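Long-range contacts in dihydroorotase (Campylobacter jejuni subsp. jejuni, PDB 3PNU), which probably catalyses the reversible, zinc-dependent cyclization of carbamoyl aspartate to dihydroorotate in de novo pyrimidine biosynthesis: residues 25-30 against 304-309; 39-44 against 339-344; 329-334 against 354-359. One frame throughout, in Å; residues are numbered along the deposited sequence.

Contact 1: residues 25-30 against 304-309; sequences MKLKNP and KFLSDN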
loop_
_atom_site.group_PDB
_atom_site.type_symbol
_atom_site.label_atom_id
_atom_site.label_comp_id
_atom_site.label_asym_id
_atom_site.label_seq_id
_atom_site.Cartn_x
_atom_site.Cartn_y
_atom_site.Cartn_z
ATOM N N MET A 25 -1.901 30.640 -21.861
ATOM C CA MET A 25 -2.454 30.718 -20.504
ATOM C C MET A 25 -1.468 31.401 -19.556
ATOM O O MET A 25 -0.329 30.961 -19.419
ATOM C CB MET A 25 -2.814 29.321 -19.981
ATOM C CG MET A 25 -3.492 29.340 -18.608
ATOM S SD MET A 25 -4.134 27.746 -18.037
ATOM C CE MET A 25 -2.628 26.786 -18.063
ATOM N N LYS A 26 -1.915 32.490 -18.928
ATOM C CA LYS A 26 -1.103 33.233 -17.971
ATOM C C LYS A 26 -1.519 32.917 -16.536
ATOM O O LYS A 26 -2.704 32.849 -16.218
ATOM C CB LYS A 26 -1.225 34.755 -18.159
ATOM C CG LYS A 26 -0.499 35.385 -19.351
ATOM C CD LYS A 26 -1.193 35.128 -20.679
ATOM C CE LYS A 26 -0.589 35.980 -21.794
ATOM N NZ LYS A 26 -1.338 35.832 -23.090
ATOM N N LEU A 27 -0.527 32.747 -15.675
ATOM C CA LEU A 27 -0.758 32.500 -14.261
ATOM C C LEU A 27 -0.067 33.619 -13.513
ATOM O O LEU A 27 1.076 33.941 -13.801
ATOM C CB LEU A 27 -0.184 31.142 -13.840
ATOM C CG LEU A 27 -0.861 29.918 -14.452
ATOM C CD1 LEU A 27 -0.065 28.668 -14.144
ATOM C CD2 LEU A 27 -2.325 29.795 -13.973
ATOM N N LYS A 28 -0.762 34.212 -12.554
ATOM C CA LYS A 28 -0.211 35.310 -11.787
ATOM C C LYS A 28 0.128 34.947 -10.333
ATOM O O LYS A 28 -0.726 34.495 -9.575
ATOM C CB LYS A 28 -1.201 36.480 -11.830
ATOM C CG LYS A 28 -0.844 37.647 -10.911
ATOM C CD LYS A 28 -1.787 38.852 -11.082
ATOM C CE LYS A 28 -1.563 39.541 -12.432
ATOM N NZ LYS A 28 -2.248 40.865 -12.558
ATOM N N ASN A 29 1.383 35.172 -9.962
ATOM C CA ASN A 29 1.863 34.948 -8.600
ATOM C C ASN A 29 1.499 33.581 -7.985
ATOM O O ASN A 29 0.887 33.517 -6.923
ATOM C CB ASN A 29 1.365 36.082 -7.678
ATOM C CG ASN A 29 1.989 37.449 -8.011
ATOM O OD1 ASN A 29 3.137 37.538 -8.444
ATOM N ND2 ASN A 29 1.228 38.517 -7.783
ATOM N N PRO A 30 1.869 32.489 -8.656
ATOM C CA PRO A 30 1.589 31.167 -8.108
ATOM C C PRO A 30 2.269 30.951 -6.771
ATOM O O PRO A 30 3.430 31.322 -6.568
ATOM C CB PRO A 30 2.187 30.204 -9.145
ATOM C CG PRO A 30 3.126 31.031 -9.956
ATOM C CD PRO A 30 2.569 32.413 -9.946
ATOM N N LYS A 304 -7.320 30.921 -8.733
ATOM C CA LYS A 304 -7.788 30.965 -7.344
ATOM C C LYS A 304 -7.086 29.922 -6.460
ATOM O O LYS A 304 -6.610 30.225 -5.353
ATOM C CB LYS A 304 -9.291 30.712 -7.278
ATOM C CG LYS A 304 -10.209 31.925 -7.524
ATOM C CD LYS A 304 -11.648 31.443 -7.728
ATOM C CE LYS A 304 -12.694 32.545 -7.746
ATOM N NZ LYS A 304 -13.089 32.997 -6.368
ATOM N N PHE A 305 -7.022 28.701 -6.966
ATOM C CA PHE A 305 -6.443 27.576 -6.258
ATOM C C PHE A 305 -4.946 27.753 -6.014
ATOM O O PHE A 305 -4.455 27.452 -4.925
ATOM C CB PHE A 305 -6.781 26.285 -7.025
ATOM C CG PHE A 305 -6.208 25.027 -6.424
ATOM C CD1 PHE A 305 -6.518 24.659 -5.125
ATOM C CD2 PHE A 305 -5.400 24.191 -7.182
ATOM C CE1 PHE A 305 -5.996 23.505 -4.584
ATOM C CE2 PHE A 305 -4.889 23.032 -6.644
ATOM C CZ PHE A 305 -5.186 22.687 -5.341
ATOM N N LEU A 306 -4.232 28.272 -7.014
ATOM C CA LEU A 306 -2.792 28.497 -6.925
ATOM C C LEU A 306 -2.368 29.806 -6.300
ATOM O O LEU A 306 -1.207 29.947 -5.899
ATOM C CB LEU A 306 -2.177 28.506 -8.326
ATOM C CG LEU A 306 -1.579 27.272 -8.943
ATOM C CD1 LEU A 306 -1.217 27.596 -10.385
ATOM C CD2 LEU A 306 -0.336 26.861 -8.135
ATOM N N SER A 307 -3.265 30.785 -6.243
ATOM C CA SER A 307 -2.836 32.082 -5.752
ATOM C C SER A 307 -3.841 32.973 -5.055
ATOM O O SER A 307 -3.564 33.420 -3.941
ATOM C CB SER A 307 -2.240 32.870 -6.920
ATOM O OG SER A 307 -1.508 33.992 -6.471
ATOM N N ASP A 308 -4.982 33.248 -5.684
ATOM C CA ASP A 308 -5.936 34.209 -5.094
ATOM C C ASP A 308 -6.524 33.793 -3.744
ATOM O O ASP A 308 -6.783 34.654 -2.892
ATOM C CB ASP A 308 -7.090 34.570 -6.058
ATOM C CG ASP A 308 -6.609 35.079 -7.415
ATOM O OD1 ASP A 308 -5.397 35.193 -7.653
ATOM O OD2 ASP A 308 -7.469 35.355 -8.263
ATOM N N ASN A 309 -6.753 32.499 -3.545
ATOM C CA ASN A 309 -7.326 32.035 -2.287
ATOM C C ASN A 309 -6.363 32.324 -1.152
ATOM O O ASN A 309 -6.739 32.890 -0.126
ATOM C CB ASN A 309 -7.680 30.544 -2.326
ATOM C CG ASN A 309 -8.823 30.231 -3.292
ATOM O OD1 ASN A 309 -9.327 31.124 -3.963
ATOM N ND2 ASN A 309 -9.230 28.946 -3.365
#
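In this TIM-barrel amidohydrolase, the edge strand 25-28 of a four-stranded antiparallel sheet, and the turn Asn29-Pro30 that leads from it into strand 31-35, rest on helix 299-314. Leu306 and Ser307 carry the helix side of the contact. Leu306 reaches strand and turn through both its methyls: CD1 meets Leu27 CD1 at 4.1 Å, the two side chains crossing at about a right angle, and CD2 lies 4.3 Å from Pro30 CB. Leu286 of helix 285-296 touches both Leu27 and Leu306, and Phe54 packs on Leu306 and Pro30, so the apolar patch continues into its surroundings. The helix widens here into a pi-type turn, with Asn309 N bonded to Lys304 O at 2.9 Å. The amide of Asn29 is engaged away from the helix, by Lys322 N at OD1 and by Asp321 at ND2, which ties the turn to the chain just ahead of strand 323-327. The backbone carbonyl of Asn29 faces the helix. Ser307 turns its hydroxyl anti to its own backbone N (chi1 -165°), toward the turn, and OG donates a hydrogen bond to Asn29 O, modelled at a doubtfully short 2.5 Å, while Lys28 O lies 3.2 Å from Ser307 OG.

Contact 2: residues 39-44 against 339-344; sequences DNQMLE and DKYNQV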
loop_
_atom_site.group_PDB
_atom_site.type_symbol
_atom_site.label_atom_id
_atom_site.label_comp_id
_atom_site.label_asym_id
_atom_site.label_seq_id
_atom_site.Cartn_x
_atom_site.Cartn_y
_atom_site.Cartn_z
ATOM N N ASP A 39 18.055 20.488 2.696
ATOM C CA ASP A 39 19.130 21.383 3.104
ATOM C C ASP A 39 20.448 21.050 2.426
ATOM O O ASP A 39 20.533 20.128 1.621
ATOM C CB ASP A 39 19.316 21.286 4.622
ATOM C CG ASP A 39 19.895 22.547 5.214
ATOM O OD1 ASP A 39 20.213 23.457 4.426
ATOM O OD2 ASP A 39 20.003 22.643 6.462
ATOM N N ASN A 40 21.468 21.840 2.753
ATOM C CA ASN A 40 22.816 21.616 2.280
ATOM C C ASN A 40 22.818 21.407 0.778
ATOM O O ASN A 40 22.219 22.197 0.052
ATOM C CB ASN A 40 23.413 20.420 3.021
ATOM C CG ASN A 40 23.267 20.539 4.526
ATOM O OD1 ASN A 40 23.276 21.639 5.089
ATOM N ND2 ASN A 40 23.133 19.399 5.191
ATOM N N GLN A 41 23.445 20.330 0.311
ATOM C CA GLN A 41 23.562 20.082 -1.123
ATOM C C GLN A 41 22.238 19.777 -1.828
ATOM O O GLN A 41 22.042 20.165 -2.981
ATOM C CB GLN A 41 24.619 18.994 -1.390
ATOM C CG GLN A 41 26.076 19.468 -1.109
ATOM C CD GLN A 41 26.407 19.703 0.368
ATOM O OE1 GLN A 41 26.073 18.891 1.230
ATOM N NE2 GLN A 41 27.105 20.804 0.654
ATOM N N MET A 42 21.333 19.092 -1.138
ATOM C CA MET A 42 20.026 18.760 -1.717
ATOM C C MET A 42 19.243 20.047 -2.051
ATOM O O MET A 42 18.633 20.181 -3.121
ATOM C CB MET A 42 19.218 17.866 -0.750
ATOM C CG MET A 42 17.819 17.483 -1.278
ATOM S SD MET A 42 17.814 16.505 -2.791
ATOM C CE MET A 42 18.450 14.944 -2.141
ATOM N N LEU A 43 19.270 20.984 -1.115
ATOM C CA LEU A 43 18.616 22.261 -1.306
ATOM C C LEU A 43 19.095 22.936 -2.591
ATOM O O LEU A 43 18.276 23.362 -3.401
ATOM C CB LEU A 43 18.869 23.154 -0.102
ATOM C CG LEU A 43 18.320 24.569 -0.185
ATOM C CD1 LEU A 43 16.842 24.586 -0.568
ATOM C CD2 LEU A 43 18.556 25.257 1.147
ATOM N N GLU A 44 20.416 23.003 -2.782
ATOM C CA GLU A 44 21.012 23.638 -3.977
ATOM C C GLU A 44 20.532 23.013 -5.288
ATOM O O GLU A 44 20.512 23.672 -6.333
ATOM C CB GLU A 44 22.553 23.581 -3.916
ATOM C CG GLU A 44 23.170 24.346 -2.734
ATOM C CD GLU A 44 24.649 24.017 -2.498
ATOM O OE1 GLU A 44 25.283 23.376 -3.376
ATOM O OE2 GLU A 44 25.170 24.399 -1.417
ATOM N N ASP A 339 23.306 16.064 -10.118
ATOM C CA ASP A 339 24.382 16.962 -9.789
ATOM C C ASP A 339 25.505 16.114 -9.144
ATOM O O ASP A 339 25.500 14.876 -9.213
ATOM C CB ASP A 339 23.934 18.168 -8.924
ATOM C CG ASP A 339 23.775 17.835 -7.453
ATOM O OD1 ASP A 339 23.714 18.789 -6.648
ATOM O OD2 ASP A 339 23.737 16.641 -7.094
ATOM N N LYS A 340 26.450 16.815 -8.536
ATOM C CA LYS A 340 27.637 16.270 -7.885
ATOM C C LYS A 340 27.340 15.477 -6.605
ATOM O O LYS A 340 27.979 14.452 -6.336
ATOM C CB LYS A 340 28.527 17.490 -7.561
ATOM C CG LYS A 340 29.921 17.301 -6.967
ATOM C CD LYS A 340 30.501 18.723 -6.691
ATOM C CE LYS A 340 31.890 18.757 -6.050
ATOM N NZ LYS A 340 32.967 18.362 -7.004
ATOM N N TYR A 341 26.355 15.932 -5.832
ATOM C CA TYR A 341 26.050 15.320 -4.527
ATOM C C TYR A 341 24.822 14.383 -4.428
ATOM O O TYR A 341 24.829 13.428 -3.637
ATOM C CB TYR A 341 25.900 16.448 -3.493
ATOM C CG TYR A 341 27.053 17.438 -3.500
ATOM C CD1 TYR A 341 28.188 17.222 -2.720
ATOM C CD2 TYR A 341 27.004 18.590 -4.286
ATOM C CE1 TYR A 341 29.251 18.128 -2.724
ATOM C CE2 TYR A 341 28.063 19.504 -4.295
ATOM C CZ TYR A 341 29.186 19.266 -3.511
ATOM O OH TYR A 341 30.241 20.159 -3.509
ATOM N N ASN A 342 23.781 14.654 -5.213
ATOM C CA ASN A 342 22.532 13.876 -5.159
ATOM C C ASN A 342 21.900 13.654 -6.529
ATOM O O ASN A 342 22.312 14.236 -7.526
ATOM C CB ASN A 342 21.505 14.593 -4.251
ATOM C CG ASN A 342 21.877 14.547 -2.763
ATOM O OD1 ASN A 342 21.880 13.483 -2.147
ATOM N ND2 ASN A 342 22.138 15.713 -2.175
ATOM N N GLN A 343 20.897 12.793 -6.558
ATOM C CA GLN A 343 20.148 12.491 -7.774
ATOM C C GLN A 343 18.743 12.115 -7.320
ATOM O O GLN A 343 18.566 11.224 -6.491
ATOM C CB GLN A 343 20.826 11.395 -8.594
ATOM C CG GLN A 343 21.148 10.132 -7.817
ATOM C CD GLN A 343 22.077 9.192 -8.580
ATOM O OE1 GLN A 343 22.627 9.553 -9.622
ATOM N NE2 GLN A 343 22.262 7.985 -8.052
ATOM N N VAL A 344 17.753 12.820 -7.855
ATOM C CA VAL A 344 16.367 12.647 -7.450
ATOM C C VAL A 344 15.484 12.284 -8.619
ATOM O O VAL A 344 15.660 12.805 -9.712
ATOM C CB VAL A 344 15.841 13.959 -6.836
ATOM C CG1 VAL A 344 14.381 13.835 -6.482
ATOM C CG2 VAL A 344 16.678 14.348 -5.595
#
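Asp339, at the head of the turn between strands 337-338 and 343-344, makes little direct contact with helix 40-51 but shapes the segment that does. Its OD2 accepts a hydrogen bond from Asn342 N at 2.7 Å, nearly straight at 171°, closing an Asx motif; a weak one comes from Tyr341 N. With the chain curled round this carboxylate, Tyr341 and Asn342 both point toward the first turn of the helix. Tyr341 lays its ring against Gln41, whose CG sits over the centre of one face, 3.3 Å from the centroid, in a CH-pi contact. Gln41 is bent at its second torsion (chi2 69°), and its amide plane lies 45° from that of the ring. The opposite face of the ring is met near its rim by Lys340 CG. Asn342 comes next, its side chain crossing that of Met42 at about a right angle: Met42 CE is 3.5 Å from Asn342 CG. Two bends, at chi2 and chi3, bring the thioether round to this segment. Val344 finishes the contact from strand 343-344, with CG2 3.7 Å from Met42 SD, and also packs on Pro264. Met42 lies beside Arg38, and Val344 near His265, both predicted to bind substrate, which places the contact beside the probable substrate pocket. No hydrogen bond spans the two segments; methylene, methyl and thioether groups against a ring, an amide and a valine imply cohesion by dispersion and CH-pi attraction, while the bonds of Asp339 stay within its own turn.

Contact 3: residues 329-334 against 354-359; sequences KEWQVP and KFQLKH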
loop_
_atom_site.group_PDB
_atom_site.type_symbol
_atom_site.label_atom_id
_atom_site.label_comp_id
_atom_site.label_asym_id
_atom_site.label_seq_id
_atom_site.Cartn_x
_atom_site.Cartn_y
_atom_site.Cartn_z
ATOM N N LYS A 329 3.185 23.009 -25.705
ATOM C CA LYS A 329 4.362 22.522 -26.434
ATOM C C LYS A 329 4.923 21.312 -25.698
ATOM O O LYS A 329 5.653 21.471 -24.712
ATOM C CB LYS A 329 5.461 23.595 -26.501
ATOM C CG LYS A 329 5.105 24.811 -27.330
ATOM C CD LYS A 329 6.220 25.865 -27.334
ATOM C CE LYS A 329 5.819 27.057 -28.215
ATOM N NZ LYS A 329 6.787 28.193 -28.191
ATOM N N GLU A 330 4.589 20.113 -26.177
ATOM C CA GLU A 330 5.043 18.864 -25.563
ATOM C C GLU A 330 6.477 18.852 -25.057
ATOM O O GLU A 330 7.340 19.544 -25.590
ATOM C CB GLU A 330 4.931 17.717 -26.547
ATOM C CG GLU A 330 3.532 17.284 -26.885
ATOM C CD GLU A 330 3.533 15.987 -27.677
ATOM O OE1 GLU A 330 4.635 15.498 -28.010
ATOM O OE2 GLU A 330 2.445 15.454 -27.963
ATOM N N TRP A 331 6.726 18.048 -24.027
ATOM C CA TRP A 331 8.077 17.877 -23.492
ATOM C C TRP A 331 8.131 16.644 -22.596
ATOM O O TRP A 331 7.137 16.291 -21.954
ATOM C CB TRP A 331 8.590 19.139 -22.772
ATOM C CG TRP A 331 7.945 19.475 -21.463
ATOM C CD1 TRP A 331 6.665 19.914 -21.260
ATOM C CD2 TRP A 331 8.575 19.451 -20.174
ATOM N NE1 TRP A 331 6.454 20.137 -19.918
ATOM C CE2 TRP A 331 7.610 19.868 -19.230
ATOM C CE3 TRP A 331 9.861 19.106 -19.723
ATOM C CZ2 TRP A 331 7.889 19.951 -17.859
ATOM C CZ3 TRP A 331 10.138 19.191 -18.351
ATOM C CH2 TRP A 331 9.155 19.611 -17.439
ATOM N N GLN A 332 9.288 15.985 -22.573
ATOM C CA GLN A 332 9.460 14.783 -21.778
ATOM C C GLN A 332 10.126 15.142 -20.474
ATOM O O GLN A 332 11.062 15.941 -20.446
ATOM C CB GLN A 332 10.305 13.747 -22.507
ATOM C CG GLN A 332 10.322 12.411 -21.780
ATOM C CD GLN A 332 11.145 11.353 -22.486
ATOM O OE1 GLN A 332 12.131 11.658 -23.165
ATOM N NE2 GLN A 332 10.755 10.092 -22.309
ATOM N N VAL A 333 9.656 14.526 -19.395
ATOM C CA VAL A 333 10.176 14.814 -18.088
ATOM C C VAL A 333 11.448 14.018 -17.842
ATOM O O VAL A 333 11.467 12.806 -18.023
ATOM C CB VAL A 333 9.130 14.477 -16.979
ATOM C CG1 VAL A 333 9.652 14.902 -15.586
ATOM C CG2 VAL A 333 7.779 15.141 -17.278
ATOM N N PRO A 334 12.524 14.702 -17.419
ATOM C CA PRO A 334 13.765 14.004 -17.112
ATOM C C PRO A 334 13.526 12.856 -16.159
ATOM O O PRO A 334 12.637 12.925 -15.318
ATOM C CB PRO A 334 14.619 15.068 -16.418
ATOM C CG PRO A 334 14.102 16.366 -16.921
ATOM C CD PRO A 334 12.648 16.162 -17.256
ATOM N N LYS A 354 1.597 17.694 -22.003
ATOM C CA LYS A 354 1.008 18.507 -23.058
ATOM C C LYS A 354 1.296 20.025 -22.936
ATOM O O LYS A 354 1.161 20.757 -23.922
ATOM C CB LYS A 354 -0.508 18.259 -23.077
ATOM C CG LYS A 354 -1.298 19.127 -24.057
ATOM C CD LYS A 354 -2.792 18.877 -23.941
ATOM C CE LYS A 354 -3.577 19.853 -24.794
ATOM N NZ LYS A 354 -5.038 19.733 -24.560
ATOM N N PHE A 355 1.679 20.497 -21.745
ATOM C CA PHE A 355 1.974 21.924 -21.526
ATOM C C PHE A 355 3.388 22.169 -21.054
ATOM O O PHE A 355 4.022 21.297 -20.436
ATOM C CB PHE A 355 1.019 22.546 -20.508
ATOM C CG PHE A 355 -0.338 22.830 -21.049
ATOM C CD1 PHE A 355 -0.607 24.045 -21.640
ATOM C CD2 PHE A 355 -1.344 21.895 -20.968
ATOM C CE1 PHE A 355 -1.859 24.319 -22.147
ATOM C CE2 PHE A 355 -2.602 22.166 -21.469
ATOM C CZ PHE A 355 -2.856 23.374 -22.060
ATOM N N GLN A 356 3.870 23.377 -21.339
ATOM C CA GLN A 356 5.209 23.774 -20.955
ATOM C C GLN A 356 5.271 25.257 -20.589
ATOM O O GLN A 356 4.423 26.051 -20.979
ATOM C CB GLN A 356 6.205 23.451 -22.081
ATOM C CG GLN A 356 7.682 23.658 -21.707
ATOM C CD GLN A 356 8.646 23.191 -22.785
ATOM O OE1 GLN A 356 8.246 22.900 -23.915
ATOM N NE2 GLN A 356 9.926 23.122 -22.439
ATOM N N LEU A 357 6.292 25.591 -19.818
ATOM C CA LEU A 357 6.552 26.934 -19.366
ATOM C C LEU A 357 7.732 27.475 -20.170
ATOM O O LEU A 357 8.676 26.738 -20.456
ATOM C CB LEU A 357 6.929 26.879 -17.886
ATOM C CG LEU A 357 7.233 28.183 -17.156
ATOM C CD1 LEU A 357 6.017 29.081 -17.183
ATOM C CD2 LEU A 357 7.646 27.908 -15.725
ATOM N N LYS A 358 7.682 28.753 -20.540
ATOM C CA LYS A 358 8.794 29.362 -21.270
ATOM C C LYS A 358 10.066 29.433 -20.411
ATOM O O LYS A 358 10.310 30.437 -19.745
ATOM C CB LYS A 358 8.428 30.757 -21.755
ATOM C CG LYS A 358 7.381 30.769 -22.843
ATOM C CD LYS A 358 7.302 32.155 -23.474
ATOM C CE LYS A 358 6.390 32.173 -24.683
ATOM N NZ LYS A 358 6.390 33.501 -25.363
ATOM N N HIS A 359 10.865 28.363 -20.441
ATOM C CA HIS A 359 12.118 28.278 -19.671
ATOM C C HIS A 359 13.007 29.507 -19.870
ATOM O O HIS A 359 13.714 29.935 -18.957
ATOM C CB HIS A 359 12.900 26.992 -20.024
ATOM C CG HIS A 359 13.317 26.900 -21.465
ATOM N ND1 HIS A 359 12.510 26.354 -22.444
ATOM C CD2 HIS A 359 14.461 27.273 -22.089
ATOM C CE1 HIS A 359 13.136 26.401 -23.608
ATOM N NE2 HIS A 359 14.322 26.954 -23.420
ATOM O OXT HIS A 359 13.039 30.105 -20.945
#
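Trp331 spends its indole N-H on a backbone carbonyl: NE1 lies 2.7 Å from Phe355 O, which sits at the ring edge and in its plane, yet the N-H...O angle of 128° makes the bond weak. The carbonyl is set partly toward Trp331 CD1, which Phe355 O approaches to 3.1 Å. Gln356 covers one face of the same indole. Its extended chain starts anti to the backbone N (chi1 -172°) and passes obliquely over the five-membered ring, with CG 4.1 Å from the ring centroid in a CH-pi contact and Gln356 CB 3.7 Å from Trp331 CD1. The amide runs nearly parallel to the ring, 14° between their planes. Both residues belong to neighbouring antiparallel strands, 331-332 at the edge of the four-stranded sheet and 352-357 beside it, and Trp331 also pairs through its backbone with Leu353. Ahead of the edge strand, the chain at Lys329 stays close to the same neighbour, Lys329 O lying 3.3 Å from Gln356 CB. The lysine ends in a salt bridge with Glu327, which also has a long, weak ion pair with Lys358; Lys329 NZ and Lys358 NZ are 6.0 Å apart. The Phe355 side chain, its CB directed away from residues 329-334, packs against Pro287, Glu291 and Lys294 of helix 285-296.

In the fold
Contacts 1 and 3 reach the same four-stranded antiparallel sheet from its two outermost strands, 25-28 and 331-332, their centres about 19 Å apart, and helix 285-296 touches residues of both. Contact 1 is buried: leucines and a proline pack there, and the polar link is a serine hydroxyl to a backbone carbonyl. At the surface in contact 3, an indole takes over, bonding weakly at its edge and packing on one face against a glutamine chain, with lysines and their acid partners at the margin. Contact 2, partly buried and about 29 Å between centres from contact 1, holds a different helix and a two-stranded hairpin, without a hydrogen bond across. A CH-pi contact recurs in contacts 2 and 3, each time from a glutamine CG.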